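Long-range contacts in Beta/alpha-amylase (Paenibacillus polymyxa, PDB 3VOC), which removes successive maltose units from the non-reducing ends of alpha-1,4-glucans through its beta-amylase domain, the part of the larger secreted precursor present here: residues Ala8-Pro13 / Leu387-Leu392; Thr320-Glu325 / Glu359-Thr364. One frame throughout, in Å; residues are numbered along the deposited sequence. Where two conformers were deposited one is given.

Contact 1 (Ala8-Pro13 / Leu387-Leu392)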
# COMPACT_ATOMS: atom_id res chain seq x y z
N ALA A 8 6.12 -0.95 -19.06
CA ALA A 8 5.69 0.33 -18.48
C ALA A 8 4.18 0.42 -18.49
O ALA A 8 3.54 0.24 -19.53
CB ALA A 8 6.29 1.50 -19.24
N SER A 9 3.60 0.69 -17.32
CA SER A 9 2.17 0.88 -17.18
C SER A 9 1.86 2.28 -16.70
O SER A 9 2.76 3.03 -16.32
CB SER A 9 1.62 -0.14 -16.19
OG SER A 9 1.83 -1.44 -16.73
N VAL A 10 0.58 2.65 -16.72
CA VAL A 10 0.15 3.97 -16.31
C VAL A 10 -1.12 3.81 -15.47
O VAL A 10 -2.02 3.02 -15.84
CB VAL A 10 -0.13 4.87 -17.53
CG1 VAL A 10 -0.76 6.23 -17.10
CG2 VAL A 10 1.17 5.10 -18.38
N MET A 11 -1.17 4.52 -14.34
CA MET A 11 -2.33 4.48 -13.47
C MET A 11 -3.44 5.31 -14.09
O MET A 11 -3.21 6.41 -14.58
CB MET A 11 -2.00 4.99 -12.06
CG MET A 11 -3.09 4.67 -11.00
SD MET A 11 -2.46 4.74 -9.29
CE MET A 11 -1.29 3.40 -9.33
N GLY A 12 -4.65 4.76 -14.06
CA GLY A 12 -5.82 5.45 -14.58
C GLY A 12 -6.23 6.62 -13.69
O GLY A 12 -5.64 6.85 -12.63
N PRO A 13 -7.27 7.35 -14.11
CA PRO A 13 -7.64 8.56 -13.38
C PRO A 13 -8.26 8.24 -12.02
O PRO A 13 -8.75 7.12 -11.79
CB PRO A 13 -8.67 9.24 -14.31
CG PRO A 13 -9.17 8.20 -15.22
CD PRO A 13 -8.21 7.01 -15.19
N LEU A 387 2.10 7.38 -12.12
CA LEU A 387 0.93 8.11 -11.63
C LEU A 387 0.98 9.54 -12.16
O LEU A 387 1.99 10.22 -11.95
CB LEU A 387 0.93 8.15 -10.09
CG LEU A 387 0.45 6.87 -9.39
CD1 LEU A 387 1.49 5.75 -9.43
CD2 LEU A 387 0.03 7.18 -7.94
N ARG A 388 -0.05 10.01 -12.88
CA ARG A 388 -1.20 9.28 -13.42
C ARG A 388 -1.40 9.64 -14.88
O ARG A 388 -0.66 10.47 -15.44
CB ARG A 388 -2.49 9.73 -12.75
CG ARG A 388 -3.00 8.85 -11.74
CD ARG A 388 -4.02 9.61 -10.92
NE ARG A 388 -3.91 9.20 -9.54
CZ ARG A 388 -4.51 8.12 -9.04
NH1 ARG A 388 -5.26 7.33 -9.80
NH2 ARG A 388 -4.33 7.84 -7.76
N ILE A 389 -2.43 9.04 -15.48
CA ILE A 389 -2.70 9.20 -16.90
C ILE A 389 -2.78 10.67 -17.35
O ILE A 389 -2.20 11.02 -18.37
CB ILE A 389 -3.96 8.37 -17.33
CG1 ILE A 389 -4.19 8.43 -18.85
CG2 ILE A 389 -5.23 8.80 -16.57
CD1 ILE A 389 -5.19 7.36 -19.35
N ASN A 390 -3.45 11.53 -16.58
CA ASN A 390 -3.61 12.94 -17.01
C ASN A 390 -2.29 13.73 -16.95
O ASN A 390 -2.18 14.81 -17.53
CB ASN A 390 -4.74 13.63 -16.24
CG ASN A 390 -6.11 13.33 -16.83
OD1 ASN A 390 -6.61 12.19 -16.76
ND2 ASN A 390 -6.72 14.34 -17.44
N ASN A 391 -1.27 13.17 -16.29
CA ASN A 391 0.06 13.78 -16.32
C ASN A 391 0.81 13.46 -17.62
O ASN A 391 1.85 14.08 -17.89
CB ASN A 391 0.87 13.38 -15.09
CG ASN A 391 0.13 13.65 -13.78
OD1 ASN A 391 -0.20 12.72 -13.04
ND2 ASN A 391 -0.17 14.91 -13.52
N LEU A 392 0.28 12.52 -18.40
CA LEU A 392 0.87 12.10 -19.69
C LEU A 392 0.02 12.49 -20.89
O LEU A 392 0.57 12.72 -21.97
CB LEU A 392 1.08 10.58 -19.76
CG LEU A 392 2.07 9.95 -18.78
CD1 LEU A 392 2.11 8.43 -18.94
CD2 LEU A 392 3.47 10.53 -18.95
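The end of strand 7-11 runs against the loop that follows strand 383-386, and the backbones come closest at M11 and R388, whose CA atoms are 4.9 Å apart. This is the closing seam of a (beta/alpha)8 TIM barrel of glycoside hydrolase family 14: S9 pairs with F384 and L386 of the last strand, and two residues on I389 N donates to M11 O (2.9 Å), almost along the C=O axis although bent at the hydrogen. A cis peptide joins L387 to R388, and the turn beyond it is held by R388 N, which donates to a lone pair of N391 OD1. R388, a substrate-binding residue by similarity, folds its chain back over the strand end, with chi1 (-102°) well off a staggered value and a bend at chi3. Its NH1 donates to G12 O at 2.9 Å, the carbonyl oxygen lying at the edge of the guanidinium and close to its plane. M11 crosses obliquely, its SD over one face, 3.6 Å from the plane and displaced from the centre, so edge and face together restrain the rotation of the group. An alanine in place of R388 would remove the donor to G12 O and the guanidinium over M11 SD, and would probably loosen this strand end beside the probable substrate site. M11 CG stands anti to its backbone N (chi1 -167°), and the chain bends at chi3, running alongside L387 with SD 3.6 Å from L387 CG. Underneath, toward helices 20-32 and 403-411, the packing is apolar: V10 CG1 rests on the I389 backbone, and I389 CG2 lies alongside the P13 ring, 3.7 Å from CD. Next to them V10 and L392 meet tip to tip, CG2 to CD1 at 3.5 Å.

Contact 2 (Thr320-Glu325 / Glu359-Thr364)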
# COMPACT_ATOMS: atom_id res chain seq x y z
N THR A 320 5.69 -3.90 -4.81
CA THR A 320 5.68 -2.59 -5.45
C THR A 320 6.22 -1.59 -4.44
O THR A 320 5.77 -1.54 -3.28
CB THR A 320 4.27 -2.19 -5.92
OG1 THR A 320 3.84 -3.10 -6.95
CG2 THR A 320 4.23 -0.74 -6.44
N PHE A 321 7.21 -0.82 -4.86
CA PHE A 321 7.68 0.27 -4.04
C PHE A 321 7.52 1.57 -4.79
O PHE A 321 7.24 1.58 -5.99
CB PHE A 321 9.13 0.03 -3.55
CG PHE A 321 9.49 0.88 -2.35
CD1 PHE A 321 8.80 0.71 -1.14
CD2 PHE A 321 10.47 1.86 -2.43
CE1 PHE A 321 9.10 1.52 -0.03
CE2 PHE A 321 10.79 2.67 -1.31
CZ PHE A 321 10.10 2.50 -0.12
N THR A 322 7.68 2.68 -4.07
CA THR A 322 7.34 4.00 -4.59
C THR A 322 8.46 5.00 -4.28
O THR A 322 9.51 4.61 -3.73
CB THR A 322 5.99 4.47 -4.00
OG1 THR A 322 5.66 5.76 -4.51
CG2 THR A 322 6.06 4.53 -2.48
N CYS A 323 8.25 6.27 -4.62
CA CYS A 323 9.26 7.33 -4.48
C CYS A 323 10.45 7.21 -5.42
O CYS A 323 11.46 7.91 -5.23
CB CYS A 323 9.79 7.48 -3.05
SG CYS A 323 8.54 7.57 -1.84
N LEU A 324 10.33 6.37 -6.45
CA LEU A 324 11.41 6.18 -7.41
C LEU A 324 11.88 7.47 -8.11
O LEU A 324 13.02 7.54 -8.60
CB LEU A 324 11.03 5.12 -8.45
CG LEU A 324 11.48 3.71 -8.10
CD1 LEU A 324 10.73 3.15 -6.89
CD2 LEU A 324 11.26 2.80 -9.31
N GLU A 325 11.01 8.48 -8.15
CA GLU A 325 11.33 9.73 -8.84
C GLU A 325 12.07 10.76 -7.98
O GLU A 325 12.54 11.79 -8.51
CB GLU A 325 10.05 10.36 -9.43
CG GLU A 325 9.26 11.30 -8.49
CD GLU A 325 8.43 10.58 -7.40
OE1 GLU A 325 8.59 9.36 -7.18
OE2 GLU A 325 7.61 11.27 -6.76
N GLU A 359 6.82 2.75 -8.73
CA GLU A 359 5.87 3.83 -9.00
C GLU A 359 6.55 5.11 -8.60
O GLU A 359 7.46 5.09 -7.78
CB GLU A 359 4.64 3.70 -8.11
CG GLU A 359 3.76 2.53 -8.44
CD GLU A 359 2.55 2.45 -7.54
OE1 GLU A 359 2.37 3.31 -6.67
OE2 GLU A 359 1.76 1.51 -7.72
N ASN A 360 6.11 6.23 -9.16
CA ASN A 360 6.44 7.55 -8.61
C ASN A 360 5.47 7.87 -7.47
O ASN A 360 4.29 7.44 -7.53
CB ASN A 360 6.35 8.65 -9.68
CG ASN A 360 5.03 8.63 -10.43
OD1 ASN A 360 4.58 7.57 -10.87
ND2 ASN A 360 4.39 9.79 -10.56
N ALA A 361 5.94 8.58 -6.45
CA ALA A 361 5.07 8.93 -5.32
C ALA A 361 4.12 10.04 -5.73
O ALA A 361 2.93 10.02 -5.41
CB ALA A 361 5.89 9.38 -4.10
N LEU A 362 4.67 11.02 -6.44
CA LEU A 362 3.93 12.21 -6.81
C LEU A 362 4.08 12.45 -8.31
O LEU A 362 5.02 11.93 -8.91
CB LEU A 362 4.45 13.42 -6.02
CG LEU A 362 4.18 13.40 -4.50
CD1 LEU A 362 4.84 14.61 -3.83
CD2 LEU A 362 2.70 13.37 -4.20
N PRO A 363 3.17 13.23 -8.93
CA PRO A 363 3.34 13.51 -10.35
C PRO A 363 4.71 14.10 -10.62
O PRO A 363 5.25 14.84 -9.80
CB PRO A 363 2.25 14.54 -10.64
CG PRO A 363 1.18 14.23 -9.65
CD PRO A 363 1.90 13.76 -8.40
N THR A 364 5.29 13.74 -11.75
CA THR A 364 6.68 14.07 -12.01
C THR A 364 6.88 14.34 -13.48
O THR A 364 5.93 14.29 -14.27
CB THR A 364 7.61 12.91 -11.52
OG1 THR A 364 8.97 13.36 -11.51
CG2 THR A 364 7.47 11.70 -12.43
O HOH W 1 7.39 13.81 -7.66
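Two neighbouring beta-to-alpha loops of the TIM barrel, those leaving strands 318-321 and 356-359, meet here, and between them they carry the probable proton acceptor E359 and the probable substrate-binding residues T322, N360 and A361. The buried side is close-fitting. Weak backbone bonds from E359 N to F321 O and from L324 N to E359 O join the chains, and T322 CA leans its hydrogen on E359 O. T322 OG1, anti to its backbone N, presses on A361 CA at 3.3 Å. The E359 side chain extends beyond CG and crosses T320 at about a right angle, T320 CG2 lying 3.6 Å from OE2; that oxygen forms a salt bridge with K279, which would probably help keep the carboxylate ionised. N360 ND2 donates to L362 O (2.8 Å), tying this buried side chain to the backbone two residues on. E325 bridges the two loops: its CG takes the crowded place between backbone N and carbonyl carbon (chi1 88°), and a bend at chi2 turns the carboxylate onto two successive peptide nitrogens. A361 N donates to OE1 (2.9 Å) and L362 N to OE2 (3.0 Å), both from above the carboxylate plane, a grip that is likely to stabilise its negative charge. T364 OG1 and CB cover the E325 CG methylene obliquely, OG1 3.7 Å from CG. Outward the contact thins: A361 is only partly covered, and L362 and P363 are exposed. On this looser side a water molecule stands 2.7 Å from E325 OE2 and 3.2 Å from P363 O.

In the fold
Along the chain the segments come in the order 8-13, 320-325, 359-364, 387-392, so contact 1 spans nearly the whole domain and encloses contact 2. They lie on or just after strands 318-321, 356-359, 383-386 and 7-11, four successive staves round the closed eight-stranded barrel, and the centres of the two contacts are 12 Å apart. Side by side at the C-terminal mouth of the barrel, they touch directly. N360 OD1 accepts a hydrogen bond from L387 N (2.8 Å), and L387 CD1 and M11 CE both approach the E359 carboxylate, the latter 3.9 Å from OE2. The seam joining the first and last strands probably forms part of the wall beside the probable catalytic base.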